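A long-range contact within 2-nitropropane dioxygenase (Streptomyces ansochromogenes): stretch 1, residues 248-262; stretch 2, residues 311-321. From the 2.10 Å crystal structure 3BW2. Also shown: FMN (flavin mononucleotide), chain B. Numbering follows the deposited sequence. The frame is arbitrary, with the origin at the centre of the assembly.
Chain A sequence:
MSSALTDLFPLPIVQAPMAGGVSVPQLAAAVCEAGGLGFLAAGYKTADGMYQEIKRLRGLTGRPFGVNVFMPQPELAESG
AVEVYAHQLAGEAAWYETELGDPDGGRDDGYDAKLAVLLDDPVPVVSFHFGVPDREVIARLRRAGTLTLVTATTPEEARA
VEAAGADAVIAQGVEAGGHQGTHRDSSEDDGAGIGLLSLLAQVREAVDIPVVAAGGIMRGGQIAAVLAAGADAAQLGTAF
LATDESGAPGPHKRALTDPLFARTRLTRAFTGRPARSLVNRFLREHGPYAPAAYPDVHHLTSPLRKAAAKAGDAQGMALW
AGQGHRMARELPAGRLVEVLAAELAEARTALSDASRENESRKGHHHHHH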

ATOM      1  N   ALA A 248      -2.771 -16.364 -19.930  1.00 17.61           N
ATOM      2  CA  ALA A 248      -3.608 -15.169 -19.943  1.00 17.95           C
ATOM      3  C   ALA A 248      -3.816 -14.720 -21.384  1.00 18.21           C
ATOM      4  O   ALA A 248      -2.900 -14.788 -22.195  1.00 17.82           O
ATOM      5  CB  ALA A 248      -2.948 -14.052 -19.141  1.00 17.56           C
ATOM      6  N   PRO A 249      -5.032 -14.259 -21.718  1.00 18.65           N
ATOM      7  CA  PRO A 249      -5.348 -13.800 -23.071  1.00 19.90           C
ATOM      8  C   PRO A 249      -4.392 -12.707 -23.533  1.00 19.82           C
ATOM      9  O   PRO A 249      -3.912 -11.911 -22.721  1.00 17.61           O
ATOM     10  CB  PRO A 249      -6.780 -13.290 -22.934  1.00 21.28           C
ATOM     11  CG  PRO A 249      -7.345 -14.173 -21.862  1.00 21.86           C
ATOM     12  CD  PRO A 249      -6.224 -14.197 -20.853  1.00 19.58           C
ATOM     13  N   GLY A 250      -4.127 -12.673 -24.837  1.00 18.92           N
ATOM     14  CA  GLY A 250      -3.229 -11.674 -25.388  1.00 19.89           C
ATOM     15  C   GLY A 250      -3.616 -10.247 -25.042  1.00 20.08           C
ATOM     16  O   GLY A 250      -2.746  -9.441 -24.708  1.00 20.61           O
ATOM     17  N   PRO A 251      -4.909  -9.891 -25.124  1.00 20.05           N
ATOM     18  CA  PRO A 251      -5.322  -8.521 -24.795  1.00 20.10           C
ATOM     19  C   PRO A 251      -5.032  -8.184 -23.331  1.00 20.93           C
ATOM     20  O   PRO A 251      -4.833  -7.018 -22.971  1.00 16.79           O
ATOM     21  CB  PRO A 251      -6.824  -8.528 -25.100  1.00 20.06           C
ATOM     22  CG  PRO A 251      -6.946  -9.561 -26.177  1.00 20.42           C
ATOM     23  CD  PRO A 251      -6.034 -10.655 -25.688  1.00 18.09           C
ATOM     24  N   HIS A 252      -5.014  -9.217 -22.491  1.00 19.45           N
ATOM     25  CA  HIS A 252      -4.747  -9.038 -21.071  1.00 18.99           C
ATOM     26  C   HIS A 252      -3.249  -8.800 -20.864  1.00 18.49           C
ATOM     27  O   HIS A 252      -2.849  -7.892 -20.136  1.00 18.34           O
ATOM     28  CB  HIS A 252      -5.224 -10.276 -20.295  1.00 18.22           C
ATOM     29  CG  HIS A 252      -5.211 -10.103 -18.808  1.00 18.93           C
ATOM     30  ND1 HIS A 252      -5.887 -10.953 -17.957  1.00 17.10           N
ATOM     31  CD2 HIS A 252      -4.590  -9.196 -18.015  1.00 17.41           C
ATOM     32  CE1 HIS A 252      -5.679 -10.579 -16.707  1.00 18.36           C
ATOM     33  NE2 HIS A 252      -4.895  -9.516 -16.714  1.00 17.36           N
ATOM     34  N   LYS A 253      -2.418  -9.610 -21.511  1.00 18.25           N
ATOM     35  CA  LYS A 253      -0.976  -9.437 -21.400  1.00 17.73           C
ATOM     36  C   LYS A 253      -0.576  -8.082 -21.987  1.00 17.95           C
ATOM     37  O   LYS A 253       0.276  -7.384 -21.440  1.00 19.33           O
ATOM     38  CB  LYS A 253      -0.236 -10.549 -22.149  1.00 18.57           C
ATOM     39  CG  LYS A 253      -0.381 -11.941 -21.553  1.00 17.74           C
ATOM     40  CD  LYS A 253       0.449 -12.950 -22.339  1.00 17.82           C
ATOM     41  CE  LYS A 253       0.478 -14.306 -21.641  1.00 18.19           C
ATOM     42  NZ  LYS A 253       1.291 -15.299 -22.398  1.00 18.30           N
ATOM     43  N   ARG A 254      -1.203  -7.707 -23.097  1.00 18.33           N
ATOM     44  CA  ARG A 254      -0.891  -6.441 -23.756  1.00 18.54           C
ATOM     45  C   ARG A 254      -1.267  -5.221 -22.920  1.00 18.61           C
ATOM     46  O   ARG A 254      -0.550  -4.222 -22.905  1.00 17.08           O
ATOM     47  CB  ARG A 254      -1.594  -6.372 -25.121  1.00 17.63           C
ATOM     48  CG  ARG A 254      -1.011  -7.330 -26.166  1.00 21.28           C
ATOM     49  CD  ARG A 254      -1.506  -7.029 -27.583  1.00 18.08           C
ATOM     50  NE  ARG A 254      -2.883  -7.459 -27.816  1.00 20.75           N
ATOM     51  CZ  ARG A 254      -3.239  -8.708 -28.108  1.00 20.20           C
ATOM     52  NH1 ARG A 254      -2.322  -9.662 -28.204  1.00 21.71           N
ATOM     53  NH2 ARG A 254      -4.513  -9.005 -28.310  1.00 20.43           N
ATOM     54  N   ALA A 255      -2.385  -5.316 -22.212  1.00 18.53           N
ATOM     55  CA  ALA A 255      -2.872  -4.215 -21.389  1.00 20.06           C
ATOM     56  C   ALA A 255      -1.926  -3.807 -20.260  1.00 18.68           C
ATOM     57  O   ALA A 255      -1.827  -2.627 -19.928  1.00 19.10           O
ATOM     58  CB  ALA A 255      -4.250  -4.571 -20.815  1.00 19.25           C
ATOM     59  N   LEU A 256      -1.230  -4.780 -19.682  1.00 19.90           N
ATOM     60  CA  LEU A 256      -0.309  -4.529 -18.570  1.00 20.97           C
ATOM     61  C   LEU A 256       0.656  -3.369 -18.787  1.00 21.92           C
ATOM     62  O   LEU A 256       0.916  -2.596 -17.869  1.00 21.74           O
ATOM     63  CB  LEU A 256       0.504  -5.790 -18.256  1.00 19.40           C
ATOM     64  CG  LEU A 256      -0.256  -7.062 -17.859  1.00 19.86           C
ATOM     65  CD1 LEU A 256       0.753  -8.153 -17.524  1.00 21.52           C
ATOM     66  CD2 LEU A 256      -1.159  -6.796 -16.661  1.00 18.63           C
ATOM     67  N   THR A 257       1.195  -3.247 -19.994  1.00 23.34           N
ATOM     68  CA  THR A 257       2.144  -2.180 -20.282  1.00 24.21           C
ATOM     69  C   THR A 257       1.592  -1.106 -21.213  1.00 26.98           C
ATOM     70  O   THR A 257       2.319  -0.196 -21.621  1.00 26.90           O
ATOM     71  CB  THR A 257       3.431  -2.750 -20.890  1.00 24.04           C
ATOM     72  OG1 THR A 257       3.112  -3.496 -22.068  1.00 25.62           O
ATOM     73  CG2 THR A 257       4.127  -3.666 -19.888  1.00 23.24           C
ATOM     74  N   ASP A 258       0.306  -1.208 -21.539  1.00 28.00           N
ATOM     75  CA  ASP A 258      -0.348  -0.243 -22.419  1.00 29.39           C
ATOM     76  C   ASP A 258      -0.638   1.053 -21.664  1.00 31.00           C
ATOM     77  O   ASP A 258      -1.394   1.056 -20.693  1.00 30.31           O
ATOM     78  CB  ASP A 258      -1.662  -0.820 -22.945  1.00 29.36           C
ATOM     79  CG  ASP A 258      -2.367   0.117 -23.907  1.00 31.19           C
ATOM     80  OD1 ASP A 258      -2.071   1.332 -23.891  1.00 32.81           O
ATOM     81  OD2 ASP A 258      -3.227  -0.363 -24.673  1.00 28.75           O
ATOM     82  N   PRO A 259      -0.047   2.177 -22.108  1.00 32.58           N
ATOM     83  CA  PRO A 259      -0.249   3.480 -21.467  1.00 33.82           C
ATOM     84  C   PRO A 259      -1.723   3.837 -21.291  1.00 34.72           C
ATOM     85  O   PRO A 259      -2.078   4.610 -20.403  1.00 36.69           O
ATOM     86  CB  PRO A 259       0.467   4.443 -22.410  1.00 35.53           C
ATOM     87  CG  PRO A 259       1.592   3.610 -22.932  1.00 35.07           C
ATOM     88  CD  PRO A 259       0.905   2.292 -23.228  1.00 33.67           C
ATOM     89  N   LEU A 260      -2.574   3.266 -22.136  1.00 33.93           N
ATOM     90  CA  LEU A 260      -4.009   3.525 -22.072  1.00 34.30           C
ATOM     91  C   LEU A 260      -4.668   2.834 -20.878  1.00 33.29           C
ATOM     92  O   LEU A 260      -5.837   3.072 -20.575  1.00 33.32           O
ATOM     93  CB  LEU A 260      -4.674   3.070 -23.369  1.00 35.42           C
ATOM     94  CG  LEU A 260      -4.130   3.776 -24.612  1.00 39.06           C
ATOM     95  CD1 LEU A 260      -4.817   3.232 -25.858  1.00 41.35           C
ATOM     96  CD2 LEU A 260      -4.357   5.276 -24.485  1.00 40.36           C
ATOM     97  N   PHE A 261      -3.907   1.970 -20.216  1.00 30.80           N
ATOM     98  CA  PHE A 261      -4.371   1.247 -19.034  1.00 31.39           C
ATOM     99  C   PHE A 261      -3.326   1.549 -17.969  1.00 32.32           C
ATOM    100  O   PHE A 261      -2.759   0.646 -17.360  1.00 34.11           O
ATOM    101  CB  PHE A 261      -4.405  -0.260 -19.303  1.00 27.56           C
ATOM    102  CG  PHE A 261      -5.466  -0.683 -20.277  1.00 27.63           C
ATOM    103  CD1 PHE A 261      -6.805  -0.703 -19.904  1.00 27.68           C
ATOM    104  CD2 PHE A 261      -5.125  -1.066 -21.569  1.00 27.00           C
ATOM    105  CE1 PHE A 261      -7.789  -1.101 -20.800  1.00 28.65           C
ATOM    106  CE2 PHE A 261      -6.100  -1.465 -22.473  1.00 28.91           C
ATOM    107  CZ  PHE A 261      -7.437  -1.483 -22.089  1.00 28.91           C
ATOM    108  N   ALA A 262      -3.080   2.835 -17.756  1.00 32.13           N
ATOM    109  CA  ALA A 262      -2.074   3.280 -16.804  1.00 35.42           C
ATOM    110  C   ALA A 262      -2.372   3.035 -15.331  1.00 34.49           C
ATOM    111  O   ALA A 262      -1.447   2.977 -14.523  1.00 38.69           O
ATOM    112  CB  ALA A 262      -1.787   4.762 -17.025  1.00 34.86           C
ATOM    113  N   ALA A 311     -13.631 -11.606 -28.620  1.00 24.62           N
ATOM    114  CA  ALA A 311     -13.491 -10.481 -29.541  1.00 23.07           C
ATOM    115  C   ALA A 311     -12.180  -9.727 -29.379  1.00 20.23           C
ATOM    116  O   ALA A 311     -11.855  -8.867 -30.193  1.00 20.79           O
ATOM    117  CB  ALA A 311     -14.665  -9.511 -29.362  1.00 23.19           C
ATOM    118  N   GLY A 312     -11.428 -10.050 -28.333  1.00 19.42           N
ATOM    119  CA  GLY A 312     -10.168  -9.369 -28.100  1.00 18.53           C
ATOM    120  C   GLY A 312     -10.377  -7.968 -27.552  1.00 18.88           C
ATOM    121  O   GLY A 312      -9.488  -7.119 -27.648  1.00 19.43           O
ATOM    122  N   ASP A 313     -11.548  -7.729 -26.967  1.00 18.55           N
ATOM    123  CA  ASP A 313     -11.886  -6.420 -26.408  1.00 18.93           C
ATOM    124  C   ASP A 313     -11.518  -6.310 -24.929  1.00 19.05           C
ATOM    125  O   ASP A 313     -12.280  -6.719 -24.053  1.00 17.57           O
ATOM    126  CB  ASP A 313     -13.381  -6.147 -26.609  1.00 19.76           C
ATOM    127  CG  ASP A 313     -13.845  -4.872 -25.925  1.00 18.97           C
ATOM    128  OD1 ASP A 313     -13.002  -3.994 -25.633  1.00 17.65           O
ATOM    129  OD2 ASP A 313     -15.065  -4.748 -25.688  1.00 20.35           O
ATOM    130  N   ALA A 314     -10.345  -5.742 -24.666  1.00 18.22           N
ATOM    131  CA  ALA A 314      -9.846  -5.583 -23.305  1.00 19.77           C
ATOM    132  C   ALA A 314     -10.720  -4.695 -22.420  1.00 18.98           C
ATOM    133  O   ALA A 314     -10.625  -4.757 -21.197  1.00 20.98           O
ATOM    134  CB  ALA A 314      -8.412  -5.034 -23.342  1.00 16.55           C
ATOM    135  N   GLN A 315     -11.573  -3.874 -23.026  1.00 19.97           N
ATOM    136  CA  GLN A 315     -12.431  -2.979 -22.252  1.00 18.45           C
ATOM    137  C   GLN A 315     -13.579  -3.698 -21.543  1.00 19.33           C
ATOM    138  O   GLN A 315     -14.233  -3.120 -20.672  1.00 17.60           O
ATOM    139  CB  GLN A 315     -13.014  -1.882 -23.146  1.00 20.13           C
ATOM    140  CG  GLN A 315     -11.993  -0.973 -23.815  1.00 18.91           C
ATOM    141  CD  GLN A 315     -11.142  -0.196 -22.826  1.00 21.29           C
ATOM    142  OE1 GLN A 315     -11.582   0.128 -21.724  1.00 18.94           O
ATOM    143  NE2 GLN A 315      -9.920   0.122 -23.227  1.00 23.49           N
ATOM    144  N   GLY A 316     -13.825  -4.953 -21.910  1.00 17.76           N
ATOM    145  CA  GLY A 316     -14.902  -5.701 -21.282  1.00 16.76           C
ATOM    146  C   GLY A 316     -14.387  -6.901 -20.513  1.00 18.44           C
ATOM    147  O   GLY A 316     -15.152  -7.774 -20.100  1.00 17.17           O
ATOM    148  N   MET A 317     -13.077  -6.940 -20.307  1.00 19.09           N
ATOM    149  CA  MET A 317     -12.452  -8.044 -19.596  1.00 18.51           C
ATOM    150  C   MET A 317     -12.020  -7.675 -18.182  1.00 18.33           C
ATOM    151  O   MET A 317     -11.828  -6.497 -17.864  1.00 16.47           O
ATOM    152  CB  MET A 317     -11.233  -8.532 -20.380  1.00 20.03           C
ATOM    153  CG  MET A 317     -11.562  -9.126 -21.738  1.00 20.76           C
ATOM    154  SD  MET A 317     -10.079  -9.427 -22.703  1.00 26.43           S
ATOM    155  CE  MET A 317      -9.284 -10.668 -21.708  1.00 23.66           C
ATOM    156  N   ALA A 318     -11.874  -8.697 -17.340  1.00 16.75           N
ATOM    157  CA  ALA A 318     -11.418  -8.505 -15.968  1.00 18.06           C
ATOM    158  C   ALA A 318      -9.893  -8.537 -16.027  1.00 17.74           C
ATOM    159  O   ALA A 318      -9.274  -9.586 -15.866  1.00 18.66           O
ATOM    160  CB  ALA A 318     -11.940  -9.631 -15.071  1.00 17.00           C
ATOM    161  N   LEU A 319      -9.295  -7.375 -16.262  1.00 17.73           N
ATOM    162  CA  LEU A 319      -7.845  -7.248 -16.382  1.00 16.18           C
ATOM    163  C   LEU A 319      -7.092  -7.259 -15.042  1.00 15.80           C
ATOM    164  O   LEU A 319      -6.432  -6.282 -14.681  1.00 16.72           O
ATOM    165  CB  LEU A 319      -7.530  -5.962 -17.156  1.00 15.53           C
ATOM    166  CG  LEU A 319      -8.220  -5.845 -18.527  1.00 17.64           C
ATOM    167  CD1 LEU A 319      -7.882  -4.507 -19.174  1.00 15.88           C
ATOM    168  CD2 LEU A 319      -7.775  -7.001 -19.426  1.00 15.44           C
ATOM    169  N   TRP A 320      -7.185  -8.365 -14.312  1.00 13.44           N
ATOM    170  CA  TRP A 320      -6.514  -8.488 -13.018  1.00 14.46           C
ATOM    171  C   TRP A 320      -5.038  -8.091 -13.135  1.00 14.37           C
ATOM    172  O   TRP A 320      -4.322  -8.576 -14.014  1.00 12.57           O
ATOM    173  CB  TRP A 320      -6.590  -9.931 -12.510  1.00 16.51           C
ATOM    174  CG  TRP A 320      -7.965 -10.529 -12.431  1.00 17.31           C
ATOM    175  CD1 TRP A 320      -8.303 -11.822 -12.725  1.00 20.41           C
ATOM    176  CD2 TRP A 320      -9.174  -9.893 -11.987  1.00 17.51           C
ATOM    177  NE1 TRP A 320      -9.639 -12.030 -12.494  1.00 20.52           N
ATOM    178  CE2 TRP A 320     -10.199 -10.864 -12.040  1.00 20.06           C
ATOM    179  CE3 TRP A 320      -9.491  -8.599 -11.553  1.00 18.64           C
ATOM    180  CZ2 TRP A 320     -11.521 -10.582 -11.674  1.00 18.68           C
ATOM    181  CZ3 TRP A 320     -10.807  -8.318 -11.191  1.00 19.38           C
ATOM    182  CH2 TRP A 320     -11.804  -9.307 -11.255  1.00 19.71           C
ATOM    183  N   ALA A 321      -4.582  -7.216 -12.244  1.00 13.14           N
ATOM    184  CA  ALA A 321      -3.192  -6.772 -12.272  1.00 14.84           C
ATOM    185  C   ALA A 321      -2.844  -6.011 -10.997  1.00 14.73           C
ATOM    186  O   ALA A 321      -3.661  -5.251 -10.481  1.00 15.15           O
ATOM    187  CB  ALA A 321      -2.950  -5.880 -13.498  1.00 13.27           C
TER
HETATM  188  N1  FMN B 370      -4.856 -15.886  -5.673  1.00 17.88           N
HETATM  189  C2  FMN B 370      -5.419 -17.115  -5.288  1.00 19.62           C
HETATM  190  O2  FMN B 370      -5.250 -17.538  -4.147  1.00 18.13           O
HETATM  191  N3  FMN B 370      -6.160 -17.866  -6.186  1.00 18.73           N
HETATM  192  C4  FMN B 370      -6.380 -17.464  -7.493  1.00 20.36           C
HETATM  193  O4  FMN B 370      -7.048 -18.176  -8.265  1.00 18.98           O
HETATM  194  C4A FMN B 370      -5.808 -16.230  -7.910  1.00 20.06           C
HETATM  195  N5  FMN B 370      -5.967 -15.777  -9.217  1.00 20.55           N
HETATM  196  C5A FMN B 370      -5.388 -14.584  -9.657  1.00 18.64           C
HETATM  197  C6  FMN B 370      -5.560 -14.177 -11.005  1.00 18.27           C
HETATM  198  C7  FMN B 370      -4.983 -12.965 -11.521  1.00 18.33           C
HETATM  199  C7M FMN B 370      -4.564 -13.066 -13.007  1.00 16.34           C
HETATM  200  C8  FMN B 370      -4.185 -12.216 -10.579  1.00 17.52           C
HETATM  201  C8M FMN B 370      -2.981 -11.372 -10.995  1.00 14.91           C
HETATM  202  C9  FMN B 370      -4.023 -12.599  -9.209  1.00 17.29           C
HETATM  203  C9A FMN B 370      -4.623 -13.793  -8.742  1.00 18.30           C
HETATM  204  N10 FMN B 370      -4.472 -14.231  -7.399  1.00 19.13           N
HETATM  205  C10 FMN B 370      -5.047 -15.449  -6.977  1.00 18.69           C
HETATM  206  C1' FMN B 370      -3.824 -13.324  -6.351  1.00 15.89           C
HETATM  207  C2' FMN B 370      -2.361 -13.799  -6.165  1.00 14.30           C
HETATM  208  O2' FMN B 370      -2.348 -14.893  -5.262  1.00 14.05           O
HETATM  209  C3' FMN B 370      -1.441 -12.693  -5.543  1.00 14.69           C
HETATM  210  O3' FMN B 370      -2.039 -12.326  -4.299  1.00 15.38           O
HETATM  211  C4' FMN B 370      -1.292 -11.427  -6.403  1.00 13.56           C
HETATM  212  O4' FMN B 370      -1.026 -11.841  -7.743  1.00 13.23           O
HETATM  213  C5' FMN B 370      -0.124 -10.538  -5.881  1.00 13.81           C
HETATM  214  O5' FMN B 370       0.044  -9.333  -6.680  1.00 11.87           O
HETATM  215  P   FMN B 370       0.945  -9.155  -8.033  1.00 17.32           P
HETATM  216  O1P FMN B 370       1.895 -10.142  -7.443  1.00 17.59           O
HETATM  217  O2P FMN B 370       0.876  -7.702  -7.599  1.00 15.43           O
HETATM  218  O3P FMN B 370      -0.265  -9.728  -8.747  1.00 16.02           O
HETATM  219  O   HOH W   1      -7.074  -7.334 -28.864  1.00 26.60           O

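Irregular chain packs well against a helix when its side chains settle into the relief of the helical surface, and the contact between residues 248-262 and 311-321 of 2-nitropropane dioxygenase is a compact example. Some 542 Å² is buried, both sides summed, with a single direct hydrogen bond between the stretches.

By CA position, the path of the second stretch follows the first: P251 lies nearest A314, H252 nearest L319, and L256 nearest A321. At the start of the helix, P249 and P251 present their rings, and M317 reaches across to both. Its CE lies 3.8 Å from P249 CB and its SD 4.1 Å from P251 CB, so the flexible thioether fits itself to two rigid neighbours. P251 is also met by A314, CB to CB at 4.2 Å, and by G312, whose CA is 3.8 Å from P251 CG. G312 closes a Schellman motif with positive phi, a conformation that favours glycine. Its carbonyl is linked to the helix by a water, which donates to G312 O (2.7 Å) and accepts from R254 NH2 (3.1 Å).

L319 is the principal bump of the second stretch. Its CD1 sits 4.0 Å from A255 CB and 3.8 Å from F261 CE1, occupying a hollow that the small alanine leaves low and the phenylalanine ring helps to wall. The same methyl carbon lies 4.2 Å from the centroid of the F261 ring, 28° off the normal, an off-centre CH-pi contact. The far end of that ring is filled in by A314, with F261 CZ 3.9 Å from A314 CB, and by Q315, whose NE2 approaches F261 CZ to 3.2 Å.

H252 combines shape with polarity. In the t rotamer its ring extends to the backbone of the second stretch, where L319 CA lies over one face, 4.0 Å from the ring centroid and 23° off the normal. At the ring edge, H252 NE2 donates to W320 O at 2.9 Å with an angle of 159°. Face and edge are thus used at once: L319 CA lies against one face of the imidazole while the carbonyl of the next residue accepts a hydrogen bond from NE2, so the buried ring has that donor satisfied.

Beyond the histidine, L256 CD2 packs 3.7 Å from A321 CB, a branched side chain against a small one. The end of the W320 side chain leads away from the helix, and W320 CB lies 3.6 Å from C7 of FMN, so the residue whose carbonyl binds the histidine also touches the flavin.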